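PDB 3C5M: oligogalacturonate lyase from Vibrio parahaemolyticus RIMD 2210633, which probably cleaves oligogalacturonates, short fragments of pectin, by beta-elimination, using a seven-bladed beta-propeller that binds a manganese ion. Local coordinates for residues 7-12 with 70-75; 21-26 with 376-381; 33-38 with 364-369. All coordinates share one frame; numbering follows the deposited sequence.

In the fold
From the N terminus, residues 7-12 meet 70-75 in contact 1, closing the shortest loop and adding strand 6-8 to the outer edge of the sheet that also holds 33-34, 49-54 and 61-66. The chain then moves to another blade, where 21-26 pairs with 376-381 near the C terminus in contact 2, before returning through 33-38, which packs on 364-369 in contact 3. The loop of contact 3 therefore lies within that of contact 2, while contact 1 crosses both. Contact 2 closes the propeller ring by mixing N- and C-terminal strands in one sheet; contact 3 joins this sheet to the neighbouring one, close to the manganese site.

Contact 1 of 3, residues 7-12 with 70-75; sequences ITLNFE and QQAVQL
Ile7 and Ala72 form an antiparallel hydrogen-bonded pair, with Ile7 N donating to Ala72 O and Ala72 N returning a bond to Ile7 O, each at 2.8 Å. Thr8 and Gln71 follow as a non-hydrogen-bonded pair, and a third backbone bond ends the register: Leu9 N reaches Gln70 O at 2.7 Å. Strand 6-8 is thereby attached to strand 71-74 as one of the two edge strands of a propeller sheet. Between the bonded pairs, the CA of Gln71 lies 3.3 Å from Ile7 O in a CA-H...O contact.

Apolar packing occupies the face that carries Ile7 and Ala72. CG1 of Ile7 stands between its own backbone N and carbonyl carbon (chi1 53°), which brings it within 3.6 Å of Ala72 CB, and CD1 also lies against that methyl. Leu9 extends the patch inward, its side chain touching Leu65 of strand 61-66 and Pro28 in a loop.

Polar side chains meet on the other face. Thr8 and Gln71 run side by side in the same direction, and Gln71 NE2 gives a weak hydrogen bond to Thr8 OG1 at 3.4 Å.

Beyond the strand, Phe11 and Gln70 slide past one another in opposite directions. Gln70 CG, anti to the carbonyl carbon (chi1 -66°), sits over one ring face, 3.7 Å from the centroid, in a CH-pi contact displaced toward the rim. The amide plane is turned 47° from the ring, with OE1 3.2 Å from Phe11 CD1. Leu26 touches the same phenylalanine.

The register of this edge strand thus rests on three strong main-chain bonds, to which the weak Gln71-Thr8 link probably adds little; past Leu9, dispersion between Gln70 and the Phe11 ring carries the association on into the loop.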
ATOM      1  N   ILE A   7       3.610  -4.016 -25.322  1.00 54.86           N
ATOM      2  CA  ILE A   7       2.306  -4.617 -25.573  1.00 55.03           C
ATOM      3  C   ILE A   7       1.267  -3.525 -25.743  1.00 52.02           C
ATOM      4  O   ILE A   7       1.211  -2.580 -24.960  1.00 48.96           O
ATOM      5  CB  ILE A   7       1.867  -5.558 -24.424  1.00 56.60           C
ATOM      6  CG1 ILE A   7       1.940  -4.827 -23.087  1.00 64.64           C
ATOM      7  CG2 ILE A   7       2.742  -6.793 -24.393  1.00 39.20           C
ATOM      8  CD1 ILE A   7       1.524  -5.700 -21.923  1.00 71.69           C
ATOM      9  N   THR A   8       0.462  -3.642 -26.787  1.00 50.85           N
ATOM     10  CA  THR A   8      -0.575  -2.654 -27.033  1.00 55.56           C
ATOM     11  C   THR A   8      -1.888  -3.129 -26.406  1.00 50.31           C
ATOM     12  O   THR A   8      -2.363  -4.224 -26.696  1.00 50.74           O
ATOM     13  CB  THR A   8      -0.736  -2.420 -28.537  1.00 56.61           C
ATOM     14  OG1 THR A   8       0.499  -1.908 -29.063  1.00 59.02           O
ATOM     15  CG2 THR A   8      -1.845  -1.420 -28.803  1.00 59.55           C
ATOM     16  N   LEU A   9      -2.461  -2.304 -25.534  1.00 49.88           N
ATOM     17  CA  LEU A   9      -3.695  -2.647 -24.829  1.00 49.69           C
ATOM     18  C   LEU A   9      -4.919  -1.924 -25.360  1.00 50.96           C
ATOM     19  O   LEU A   9      -4.802  -0.920 -26.061  1.00 48.36           O
ATOM     20  CB  LEU A   9      -3.546  -2.329 -23.334  1.00 46.15           C
ATOM     21  CG  LEU A   9      -2.331  -2.917 -22.618  1.00 32.47           C
ATOM     22  CD1 LEU A   9      -2.302  -2.423 -21.189  1.00 43.86           C
ATOM     23  CD2 LEU A   9      -2.389  -4.438 -22.662  1.00 40.75           C
ATOM     24  N   ASN A  10      -6.093  -2.444 -25.006  1.00 56.60           N
ATOM     25  CA  ASN A  10      -7.379  -1.865 -25.408  1.00 55.47           C
ATOM     26  C   ASN A  10      -8.084  -1.332 -24.173  1.00 54.13           C
ATOM     27  O   ASN A  10      -8.270  -2.066 -23.203  1.00 55.19           O
ATOM     28  CB  ASN A  10      -8.256  -2.936 -26.064  1.00 55.59           C
ATOM     29  CG  ASN A  10      -7.933  -3.130 -27.529  1.00 61.73           C
ATOM     30  OD1 ASN A  10      -6.778  -3.009 -27.945  1.00 66.06           O
ATOM     31  ND2 ASN A  10      -8.948  -3.444 -28.320  1.00 55.84           N
ATOM     32  N   PHE A  11      -8.475  -0.065 -24.190  1.00 44.84           N
ATOM     33  CA  PHE A  11      -9.169   0.490 -23.032  1.00 44.79           C
ATOM     34  C   PHE A  11     -10.671   0.481 -23.282  1.00 49.44           C
ATOM     35  O   PHE A  11     -11.163   1.106 -24.221  1.00 52.24           O
ATOM     36  CB  PHE A  11      -8.694   1.919 -22.748  1.00 48.53           C
ATOM     37  CG  PHE A  11      -7.273   2.004 -22.242  1.00 42.60           C
ATOM     38  CD1 PHE A  11      -6.643   3.236 -22.118  1.00 36.28           C
ATOM     39  CD2 PHE A  11      -6.567   0.859 -21.889  1.00 44.63           C
ATOM     40  CE1 PHE A  11      -5.341   3.333 -21.659  1.00 30.81           C
ATOM     41  CE2 PHE A  11      -5.261   0.945 -21.427  1.00 41.81           C
ATOM     42  CZ  PHE A  11      -4.651   2.185 -21.312  1.00 43.80           C
ATOM     43  N   GLU A  12     -11.400  -0.244 -22.446  1.00 45.58           N
ATOM     44  CA  GLU A  12     -12.841  -0.322 -22.593  1.00 44.56           C
ATOM     45  C   GLU A  12     -13.497   0.388 -21.429  1.00 40.69           C
ATOM     46  O   GLU A  12     -13.243   0.072 -20.269  1.00 32.94           O
ATOM     47  CB  GLU A  12     -13.294  -1.783 -22.645  1.00 51.54           C
ATOM     48  CG  GLU A  12     -14.802  -1.958 -22.817  1.00 56.80           C
ATOM     49  CD  GLU A  12     -15.213  -3.412 -22.998  1.00 63.44           C
ATOM     50  OE1 GLU A  12     -16.431  -3.688 -23.075  1.00 64.50           O
ATOM     51  OE2 GLU A  12     -14.318  -4.282 -23.068  1.00 66.04           O
ATOM     52  N   GLN A  70      -1.564   3.719 -24.737  1.00 36.43           N
ATOM     53  CA  GLN A  70      -2.128   2.418 -24.494  1.00 40.60           C
ATOM     54  C   GLN A  70      -1.109   1.325 -24.704  1.00 41.19           C
ATOM     55  O   GLN A  70      -1.472   0.174 -24.915  1.00 44.85           O
ATOM     56  CB  GLN A  70      -3.349   2.195 -25.373  1.00 38.08           C
ATOM     57  CG  GLN A  70      -4.473   3.126 -24.991  1.00 49.15           C
ATOM     58  CD  GLN A  70      -5.777   2.762 -25.632  1.00 37.96           C
ATOM     59  OE1 GLN A  70      -6.801   3.350 -25.327  1.00 49.05           O
ATOM     60  NE2 GLN A  70      -5.750   1.784 -26.523  1.00 48.17           N
ATOM     61  N   GLN A  71       0.170   1.687 -24.642  1.00 48.88           N
ATOM     62  CA  GLN A  71       1.251   0.713 -24.796  1.00 46.86           C
ATOM     63  C   GLN A  71       1.989   0.536 -23.479  1.00 39.27           C
ATOM     64  O   GLN A  71       2.255   1.500 -22.767  1.00 47.26           O
ATOM     65  CB  GLN A  71       2.222   1.156 -25.884  1.00 40.74           C
ATOM     66  CG  GLN A  71       1.567   1.207 -27.238  1.00 57.12           C
ATOM     67  CD  GLN A  71       2.540   1.544 -28.331  1.00 59.34           C
ATOM     68  OE1 GLN A  71       3.386   2.428 -28.167  1.00 48.70           O
ATOM     69  NE2 GLN A  71       2.425   0.849 -29.466  1.00 60.95           N
ATOM     70  N   ALA A  72       2.301  -0.706 -23.151  1.00 35.20           N
ATOM     71  CA  ALA A  72       2.995  -1.011 -21.916  1.00 34.40           C
ATOM     72  C   ALA A  72       4.304  -1.707 -22.227  1.00 34.67           C
ATOM     73  O   ALA A  72       4.367  -2.579 -23.096  1.00 32.27           O
ATOM     74  CB  ALA A  72       2.127  -1.910 -21.051  1.00 26.37           C
ATOM     75  N   VAL A  73       5.354  -1.329 -21.514  1.00 37.53           N
ATOM     76  CA  VAL A  73       6.653  -1.949 -21.725  1.00 35.03           C
ATOM     77  C   VAL A  73       6.979  -2.835 -20.528  1.00 32.01           C
ATOM     78  O   VAL A  73       6.664  -2.497 -19.388  1.00 30.29           O
ATOM     79  CB  VAL A  73       7.751  -0.874 -21.921  1.00 30.46           C
ATOM     80  CG1 VAL A  73       7.701   0.147 -20.797  1.00 20.88           C
ATOM     81  CG2 VAL A  73       9.114  -1.537 -21.964  1.00 37.00           C
ATOM     82  N   GLN A  74       7.588  -3.982 -20.798  1.00 27.01           N
ATOM     83  CA  GLN A  74       7.949  -4.897 -19.734  1.00 31.83           C
ATOM     84  C   GLN A  74       9.181  -4.348 -19.021  1.00 33.85           C
ATOM     85  O   GLN A  74      10.225  -4.144 -19.632  1.00 36.27           O
ATOM     86  CB  GLN A  74       8.239  -6.287 -20.299  1.00 26.72           C
ATOM     87  CG  GLN A  74       7.965  -7.430 -19.329  1.00 31.16           C
ATOM     88  CD  GLN A  74       8.382  -8.790 -19.883  1.00 42.60           C
ATOM     89  OE1 GLN A  74       8.153  -9.103 -21.064  1.00 46.42           O
ATOM     90  NE2 GLN A  74       8.993  -9.611 -19.028  1.00 38.94           N
ATOM     91  N   LEU A  75       9.041  -4.105 -17.721  1.00 42.02           N
ATOM     92  CA  LEU A  75      10.109  -3.559 -16.890  1.00 31.67           C
ATOM     93  C   LEU A  75      11.042  -4.627 -16.357  1.00 34.70           C
ATOM     94  O   LEU A  75      12.263  -4.464 -16.390  1.00 30.42           O
ATOM     95  CB  LEU A  75       9.497  -2.787 -15.715  1.00 25.91           C
ATOM     96  CG  LEU A  75       9.307  -1.284 -15.876  1.00 25.46           C
ATOM     97  CD1 LEU A  75       9.036  -0.924 -17.320  1.00 17.99           C
ATOM     98  CD2 LEU A  75       8.194  -0.822 -14.967  1.00 27.68           C
TER

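Contact 2 of 3, residues 21-26 with 376-381; sequences VKVTRL and AIYIAD
Val23 with Ala380, Thr24 with Ile379 and Arg25 with Tyr378 pair in antiparallel register, the axes of strands 22-25 and 376-381 approaching to 4.7 Å with their directions 156° apart. An N-terminal strand hydrogen-bonded to the C-terminal one is the "Velcro" closure of a beta-propeller, here of seven blades. Asp381 N bonds to Lys22 O and Leu26 N to Ile377 O, while Thr24 and Ile379 exchange two bonds.

On one face, Val23 CG2 meets Ala380 CB at 3.9 Å, and Val23 CG1, anti to the backbone N (chi1 176°), turns to Tyr378 CB. The aliphatic part of Arg25 crosses the Tyr378 ring obliquely, CG 3.3 Å from CE2, with the guanidinium plane almost perpendicular to the ring. Their polar ends find partners elsewhere: Arg25 NE bonds to Thr27 O and NH1 forms a salt bridge with Glu12, while Tyr378 OH bonds to Glu372.

At the strand's exposed end, Lys22 NZ stays 4.3 Å from Asp381 OD2, beyond a salt bridge. At the other end, Leu26 lies at about a right angle to Ile379, its CD2 3.6 Å from Ile379 CG1.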
ATOM      1  N   VAL A  21     -21.456   6.316 -12.872  1.00 48.06           N
ATOM      2  CA  VAL A  21     -20.075   6.768 -12.982  1.00 44.36           C
ATOM      3  C   VAL A  21     -19.306   5.962 -14.026  1.00 41.95           C
ATOM      4  O   VAL A  21     -19.498   4.751 -14.157  1.00 37.94           O
ATOM      5  CB  VAL A  21     -19.359   6.672 -11.627  1.00 41.22           C
ATOM      6  CG1 VAL A  21     -17.898   7.020 -11.796  1.00 42.09           C
ATOM      7  CG2 VAL A  21     -20.013   7.608 -10.632  1.00 27.56           C
ATOM      8  N   LYS A  22     -18.451   6.637 -14.788  1.00 38.20           N
ATOM      9  CA  LYS A  22     -17.672   5.952 -15.815  1.00 41.26           C
ATOM     10  C   LYS A  22     -16.486   5.201 -15.222  1.00 42.70           C
ATOM     11  O   LYS A  22     -15.799   5.691 -14.322  1.00 43.56           O
ATOM     12  CB  LYS A  22     -17.170   6.935 -16.879  1.00 37.21           C
ATOM     13  CG  LYS A  22     -18.228   7.362 -17.874  1.00 36.55           C
ATOM     14  CD  LYS A  22     -17.660   8.175 -19.020  1.00 36.27           C
ATOM     15  CE  LYS A  22     -17.208   9.552 -18.585  1.00 31.67           C
ATOM     16  NZ  LYS A  22     -16.618  10.312 -19.731  1.00 47.14           N
ATOM     17  N   VAL A  23     -16.267   3.998 -15.736  1.00 38.03           N
ATOM     18  CA  VAL A  23     -15.180   3.145 -15.289  1.00 36.41           C
ATOM     19  C   VAL A  23     -14.525   2.538 -16.508  1.00 42.85           C
ATOM     20  O   VAL A  23     -15.190   1.959 -17.368  1.00 43.83           O
ATOM     21  CB  VAL A  23     -15.669   1.987 -14.433  1.00 26.43           C
ATOM     22  CG1 VAL A  23     -14.504   1.106 -14.086  1.00 22.04           C
ATOM     23  CG2 VAL A  23     -16.345   2.510 -13.185  1.00 30.92           C
ATOM     24  N   THR A  24     -13.209   2.643 -16.576  1.00 45.71           N
ATOM     25  CA  THR A  24     -12.506   2.108 -17.718  1.00 39.65           C
ATOM     26  C   THR A  24     -11.486   1.045 -17.318  1.00 33.90           C
ATOM     27  O   THR A  24     -10.749   1.217 -16.359  1.00 40.73           O
ATOM     28  CB  THR A  24     -11.889   3.288 -18.525  1.00 40.78           C
ATOM     29  OG1 THR A  24     -10.776   2.831 -19.300  1.00 35.42           O
ATOM     30  CG2 THR A  24     -11.494   4.411 -17.598  1.00 41.49           C
ATOM     31  N   ARG A  25     -11.489  -0.069 -18.048  1.00 35.31           N
ATOM     32  CA  ARG A  25     -10.596  -1.203 -17.795  1.00 35.13           C
ATOM     33  C   ARG A  25      -9.315  -1.034 -18.628  1.00 38.70           C
ATOM     34  O   ARG A  25      -9.383  -0.884 -19.847  1.00 42.72           O
ATOM     35  CB  ARG A  25     -11.307  -2.504 -18.188  1.00 25.75           C
ATOM     36  CG  ARG A  25     -10.685  -3.763 -17.633  1.00 39.63           C
ATOM     37  CD  ARG A  25     -11.146  -5.005 -18.378  1.00 42.32           C
ATOM     38  NE  ARG A  25     -10.656  -5.014 -19.756  1.00 49.77           N
ATOM     39  CZ  ARG A  25     -11.442  -5.029 -20.823  1.00 46.60           C
ATOM     40  NH1 ARG A  25     -12.760  -5.039 -20.671  1.00 42.94           N
ATOM     41  NH2 ARG A  25     -10.910  -5.021 -22.037  1.00 52.34           N
ATOM     42  N   LEU A  26      -8.153  -1.063 -17.975  1.00 33.46           N
ATOM     43  CA  LEU A  26      -6.879  -0.883 -18.660  1.00 22.41           C
ATOM     44  C   LEU A  26      -6.251  -2.162 -19.199  1.00 30.17           C
ATOM     45  O   LEU A  26      -5.657  -2.166 -20.278  1.00 25.78           O
ATOM     46  CB  LEU A  26      -5.872  -0.215 -17.725  1.00 26.76           C
ATOM     47  CG  LEU A  26      -6.084   1.219 -17.240  1.00 26.81           C
ATOM     48  CD1 LEU A  26      -6.509   2.079 -18.403  1.00 10.49           C
ATOM     49  CD2 LEU A  26      -7.116   1.263 -16.148  1.00 37.39           C
ATOM     50  N   ALA A 376      -8.003  -7.744 -12.834  1.00 29.63           N
ATOM     51  CA  ALA A 376      -7.654  -6.738 -13.828  1.00 32.73           C
ATOM     52  C   ALA A 376      -7.644  -5.344 -13.189  1.00 35.05           C
ATOM     53  O   ALA A 376      -8.140  -5.148 -12.071  1.00 35.46           O
ATOM     54  CB  ALA A 376      -8.645  -6.783 -14.977  1.00 25.39           C
ATOM     55  N   ILE A 377      -7.101  -4.376 -13.918  1.00 32.87           N
ATOM     56  CA  ILE A 377      -6.971  -3.012 -13.422  1.00 34.91           C
ATOM     57  C   ILE A 377      -7.969  -2.044 -14.044  1.00 35.02           C
ATOM     58  O   ILE A 377      -8.110  -1.986 -15.267  1.00 38.20           O
ATOM     59  CB  ILE A 377      -5.534  -2.492 -13.682  1.00 36.06           C
ATOM     60  CG1 ILE A 377      -4.519  -3.484 -13.119  1.00 37.90           C
ATOM     61  CG2 ILE A 377      -5.314  -1.161 -13.001  1.00 35.91           C
ATOM     62  CD1 ILE A 377      -3.101  -3.126 -13.447  1.00 44.14           C
ATOM     63  N   TYR A 378      -8.650  -1.277 -13.197  1.00 34.56           N
ATOM     64  CA  TYR A 378      -9.642  -0.300 -13.657  1.00 27.13           C
ATOM     65  C   TYR A 378      -9.337   1.069 -13.091  1.00 22.79           C
ATOM     66  O   TYR A 378      -8.610   1.199 -12.116  1.00 40.19           O
ATOM     67  CB  TYR A 378     -11.050  -0.688 -13.187  1.00 27.22           C
ATOM     68  CG  TYR A 378     -11.521  -2.059 -13.617  1.00 31.33           C
ATOM     69  CD1 TYR A 378     -11.105  -3.204 -12.947  1.00 29.47           C
ATOM     70  CD2 TYR A 378     -12.358  -2.210 -14.720  1.00 36.23           C
ATOM     71  CE1 TYR A 378     -11.505  -4.469 -13.364  1.00 43.35           C
ATOM     72  CE2 TYR A 378     -12.768  -3.473 -15.146  1.00 45.44           C
ATOM     73  CZ  TYR A 378     -12.333  -4.600 -14.465  1.00 46.27           C
ATOM     74  OH  TYR A 378     -12.708  -5.858 -14.896  1.00 53.09           O
ATOM     75  N   ILE A 379      -9.892   2.093 -13.716  1.00 22.53           N
ATOM     76  CA  ILE A 379      -9.744   3.451 -13.233  1.00 18.14           C
ATOM     77  C   ILE A 379     -11.143   4.040 -13.306  1.00 30.75           C
ATOM     78  O   ILE A 379     -11.701   4.204 -14.390  1.00 35.79           O
ATOM     79  CB  ILE A 379      -8.800   4.301 -14.111  1.00 22.80           C
ATOM     80  CG1 ILE A 379      -7.347   3.951 -13.816  1.00 27.38           C
ATOM     81  CG2 ILE A 379      -9.025   5.778 -13.837  1.00 24.90           C
ATOM     82  CD1 ILE A 379      -6.378   4.549 -14.771  1.00 10.37           C
ATOM     83  N   ALA A 380     -11.718   4.341 -12.150  1.00 33.40           N
ATOM     84  CA  ALA A 380     -13.053   4.909 -12.107  1.00 33.66           C
ATOM     85  C   ALA A 380     -12.967   6.430 -12.090  1.00 42.58           C
ATOM     86  O   ALA A 380     -12.228   7.007 -11.297  1.00 45.01           O
ATOM     87  CB  ALA A 380     -13.791   4.415 -10.869  1.00 29.34           C
ATOM     88  N   ASP A 381     -13.726   7.077 -12.970  1.00 47.37           N
ATOM     89  CA  ASP A 381     -13.756   8.533 -13.029  1.00 47.27           C
ATOM     90  C   ASP A 381     -14.296   9.049 -11.711  1.00 40.79           C
ATOM     91  O   ASP A 381     -14.956   8.315 -10.987  1.00 41.68           O
ATOM     92  CB  ASP A 381     -14.649   8.999 -14.184  1.00 52.33           C
ATOM     93  CG  ASP A 381     -13.896   9.083 -15.512  1.00 65.70           C
ATOM     94  OD1 ASP A 381     -13.111   8.150 -15.838  1.00 68.01           O
ATOM     95  OD2 ASP A 381     -14.098  10.083 -16.239  1.00 65.28           O
TER

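Contact 3 of 3, residues 33-38 with 364-369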
ATOM      1  N   CYS A  33      -3.706  -9.293 -13.901  1.00 26.83           N
ATOM      2  CA  CYS A  33      -3.009  -8.033 -13.697  1.00 25.05           C
ATOM      3  C   CYS A  33      -3.494  -7.390 -12.416  1.00 32.07           C
ATOM      4  O   CYS A  33      -4.652  -7.551 -12.039  1.00 33.47           O
ATOM      5  CB  CYS A  33      -3.292  -7.051 -14.827  1.00 27.05           C
ATOM      6  SG  CYS A  33      -2.628  -7.526 -16.411  1.00 45.53           S
ATOM      7  N   HIS A  34      -2.615  -6.653 -11.747  1.00 37.71           N
ATOM      8  CA  HIS A  34      -3.015  -5.955 -10.539  1.00 42.31           C
ATOM      9  C   HIS A  34      -2.109  -4.779 -10.278  1.00 41.75           C
ATOM     10  O   HIS A  34      -0.964  -4.743 -10.742  1.00 40.79           O
ATOM     11  CB  HIS A  34      -2.987  -6.879  -9.326  1.00 42.26           C
ATOM     12  CG  HIS A  34      -1.609  -7.260  -8.889  1.00 42.69           C
ATOM     13  ND1 HIS A  34      -0.918  -8.320  -9.436  1.00 47.11           N
ATOM     14  CD2 HIS A  34      -0.796  -6.727  -7.947  1.00 38.91           C
ATOM     15  CE1 HIS A  34       0.259  -8.427  -8.847  1.00 33.63           C
ATOM     16  NE2 HIS A  34       0.357  -7.474  -7.939  1.00 40.94           N
ATOM     17  N   ARG A  35      -2.642  -3.820  -9.523  1.00 37.48           N
ATOM     18  CA  ARG A  35      -1.919  -2.615  -9.143  1.00 30.45           C
ATOM     19  C   ARG A  35      -1.095  -2.910  -7.886  1.00 31.15           C
ATOM     20  O   ARG A  35      -1.356  -3.886  -7.179  1.00 29.94           O
ATOM     21  CB  ARG A  35      -2.906  -1.495  -8.847  1.00 16.51           C
ATOM     22  CG  ARG A  35      -3.715  -1.702  -7.586  1.00 22.27           C
ATOM     23  CD  ARG A  35      -4.690  -0.574  -7.406  1.00 28.78           C
ATOM     24  NE  ARG A  35      -4.057   0.750  -7.391  1.00 35.74           N
ATOM     25  CZ  ARG A  35      -3.341   1.214  -6.377  1.00 33.88           C
ATOM     26  NH1 ARG A  35      -3.165   0.462  -5.301  1.00 53.71           N
ATOM     27  NH2 ARG A  35      -2.823   2.426  -6.426  1.00 37.90           N
ATOM     28  N   ASN A  36      -0.101  -2.068  -7.620  1.00 34.09           N
ATOM     29  CA  ASN A  36       0.757  -2.223  -6.442  1.00 37.44           C
ATOM     30  C   ASN A  36      -0.017  -1.782  -5.201  1.00 32.74           C
ATOM     31  O   ASN A  36      -1.198  -1.441  -5.286  1.00 27.93           O
ATOM     32  CB  ASN A  36       2.013  -1.352  -6.569  1.00 37.80           C
ATOM     33  CG  ASN A  36       1.697   0.154  -6.560  1.00 41.17           C
ATOM     34  OD1 ASN A  36       2.597   0.990  -6.387  1.00 43.50           O
ATOM     35  ND2 ASN A  36       0.426   0.500  -6.757  1.00 29.96           N
ATOM     36  N   TYR A  37       0.641  -1.783  -4.046  1.00 34.99           N
ATOM     37  CA  TYR A  37      -0.031  -1.343  -2.825  1.00 29.72           C
ATOM     38  C   TYR A  37      -0.367   0.136  -2.964  1.00 29.63           C
ATOM     39  O   TYR A  37       0.432   0.914  -3.465  1.00 16.42           O
ATOM     40  CB  TYR A  37       0.846  -1.545  -1.599  1.00 28.91           C
ATOM     41  CG  TYR A  37       1.004  -2.982  -1.209  1.00 29.13           C
ATOM     42  CD1 TYR A  37      -0.059  -3.865  -1.325  1.00 35.00           C
ATOM     43  CD2 TYR A  37       2.200  -3.447  -0.672  1.00 32.26           C
ATOM     44  CE1 TYR A  37       0.050  -5.177  -0.915  1.00 33.95           C
ATOM     45  CE2 TYR A  37       2.332  -4.756  -0.254  1.00 34.05           C
ATOM     46  CZ  TYR A  37       1.250  -5.623  -0.374  1.00 38.80           C
ATOM     47  OH  TYR A  37       1.378  -6.930   0.055  1.00 32.32           O
ATOM     48  N   PHE A  38      -1.557   0.496  -2.500  1.00 33.19           N
ATOM     49  CA  PHE A  38      -2.097   1.842  -2.577  1.00 31.42           C
ATOM     50  C   PHE A  38      -1.250   2.975  -2.010  1.00 35.71           C
ATOM     51  O   PHE A  38      -1.374   4.118  -2.452  1.00 38.36           O
ATOM     52  CB  PHE A  38      -3.469   1.860  -1.917  1.00 33.12           C
ATOM     53  CG  PHE A  38      -3.478   1.282  -0.531  1.00 34.73           C
ATOM     54  CD1 PHE A  38      -3.553   2.110   0.587  1.00 31.22           C
ATOM     55  CD2 PHE A  38      -3.407  -0.096  -0.343  1.00 31.83           C
ATOM     56  CE1 PHE A  38      -3.557   1.582   1.876  1.00 28.75           C
ATOM     57  CE2 PHE A  38      -3.409  -0.644   0.938  1.00 42.24           C
ATOM     58  CZ  PHE A  38      -3.484   0.199   2.055  1.00 39.73           C
ATOM     59  N   GLY A 364      -9.624  10.460 -11.057  1.00 30.31           N
ATOM     60  CA  GLY A 364      -9.988   9.061 -11.080  1.00 35.22           C
ATOM     61  C   GLY A 364      -9.442   8.254  -9.920  1.00 34.34           C
ATOM     62  O   GLY A 364      -8.634   8.749  -9.134  1.00 35.63           O
ATOM     63  N   VAL A 365      -9.909   7.014  -9.812  1.00 28.71           N
ATOM     64  CA  VAL A 365      -9.481   6.105  -8.774  1.00 24.49           C
ATOM     65  C   VAL A 365      -9.082   4.812  -9.459  1.00 34.44           C
ATOM     66  O   VAL A 365      -9.868   4.224 -10.208  1.00 32.39           O
ATOM     67  CB  VAL A 365     -10.596   5.796  -7.774  1.00 24.82           C
ATOM     68  CG1 VAL A 365     -10.171   4.650  -6.866  1.00 30.58           C
ATOM     69  CG2 VAL A 365     -10.899   7.023  -6.943  1.00 29.47           C
ATOM     70  N   LEU A 366      -7.845   4.390  -9.197  1.00 30.62           N
ATOM     71  CA  LEU A 366      -7.268   3.172  -9.759  1.00 18.78           C
ATOM     72  C   LEU A 366      -7.508   2.089  -8.752  1.00 22.85           C
ATOM     73  O   LEU A 366      -7.396   2.332  -7.556  1.00 21.19           O
ATOM     74  CB  LEU A 366      -5.769   3.349  -9.941  1.00 18.51           C
ATOM     75  CG  LEU A 366      -4.947   2.179 -10.441  1.00 22.74           C
ATOM     76  CD1 LEU A 366      -5.127   2.046 -11.959  1.00 25.55           C
ATOM     77  CD2 LEU A 366      -3.470   2.422 -10.115  1.00 15.42           C
ATOM     78  N   PHE A 367      -7.838   0.893  -9.233  1.00 29.14           N
ATOM     79  CA  PHE A 367      -8.095  -0.239  -8.344  1.00 25.81           C
ATOM     80  C   PHE A 367      -8.116  -1.550  -9.107  1.00 29.83           C
ATOM     81  O   PHE A 367      -8.215  -1.552 -10.333  1.00 40.66           O
ATOM     82  CB  PHE A 367      -9.420  -0.037  -7.603  1.00 35.24           C
ATOM     83  CG  PHE A 367     -10.633  -0.069  -8.490  1.00 31.18           C
ATOM     84  CD1 PHE A 367     -11.277  -1.265  -8.762  1.00 39.85           C
ATOM     85  CD2 PHE A 367     -11.142   1.093  -9.037  1.00 26.07           C
ATOM     86  CE1 PHE A 367     -12.415  -1.301  -9.562  1.00 35.34           C
ATOM     87  CE2 PHE A 367     -12.282   1.061  -9.841  1.00 39.27           C
ATOM     88  CZ  PHE A 367     -12.917  -0.138 -10.101  1.00 29.22           C
ATOM     89  N   THR A 368      -8.009  -2.661  -8.383  1.00 24.20           N
ATOM     90  CA  THR A 368      -8.017  -3.987  -9.002  1.00 30.49           C
ATOM     91  C   THR A 368      -9.348  -4.673  -8.770  1.00 33.47           C
ATOM     92  O   THR A 368     -10.026  -4.392  -7.788  1.00 40.07           O
ATOM     93  CB  THR A 368      -6.949  -4.935  -8.393  1.00 27.46           C
ATOM     94  OG1 THR A 368      -5.652  -4.333  -8.462  1.00 35.26           O
ATOM     95  CG2 THR A 368      -6.916  -6.253  -9.165  1.00 22.74           C
ATOM     96  N   SER A 369      -9.734  -5.561  -9.680  1.00 34.35           N
ATOM     97  CA  SER A 369     -10.957  -6.337  -9.495  1.00 40.76           C
ATOM     98  C   SER A 369     -10.980  -7.556 -10.397  1.00 39.76           C
ATOM     99  O   SER A 369     -10.385  -7.548 -11.469  1.00 51.23           O
ATOM    100  CB  SER A 369     -12.210  -5.514  -9.762  1.00 28.93           C
ATOM    101  OG  SER A 369     -13.338  -6.307  -9.414  1.00 25.54           O
TER
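Arg35 carries most of this buried contact, its backbone and side chain both engaging 364-369. Arg35 N donates an almost straight hydrogen bond to Thr368 OG1 at 3.2 Å, so the threonine hydroxyl acts as an acceptor here. Arg35 CG, held between its own backbone N and carbonyl carbon (chi1 70°), comes 3.4 Å from the same oxygen. Further out, CD lies 3.5 Å from Phe367 CA, and the chain then bends at chi3 (-56°), bringing NE to within 3.2 Å of Leu366 CD2. That methyl stands at the edge of the guanidinium, near its plane. Leu366 also packs on Ile377, Ile379 and Leu50, which places the arginine stem beside the apolar filling between two sheets.

In the beta-propeller, strand 33-34 is the innermost strand of one blade and 364-369 belongs to the adjacent blade that closes the ring. No beta bridge joins them; the touching parts run 134° apart, and side chains make the junction. The same region adjoins the metal site: Arg35 touches His355, a manganese ligand, and its side chain is about 9 Å from the ion at nearest atoms.

Toward Cys33 the fit is looser. Thr368 CG2, anti to its backbone N, lies no nearer to 33-38 than 3.9 Å, at Cys33 O, and packs instead on the backbone oxygen of Ala376. The His34 imidazole leads away from 364-369 and stacks on Phe84, while the side chain of Phe367 points from its CA away from 33-38 and touches Ala380.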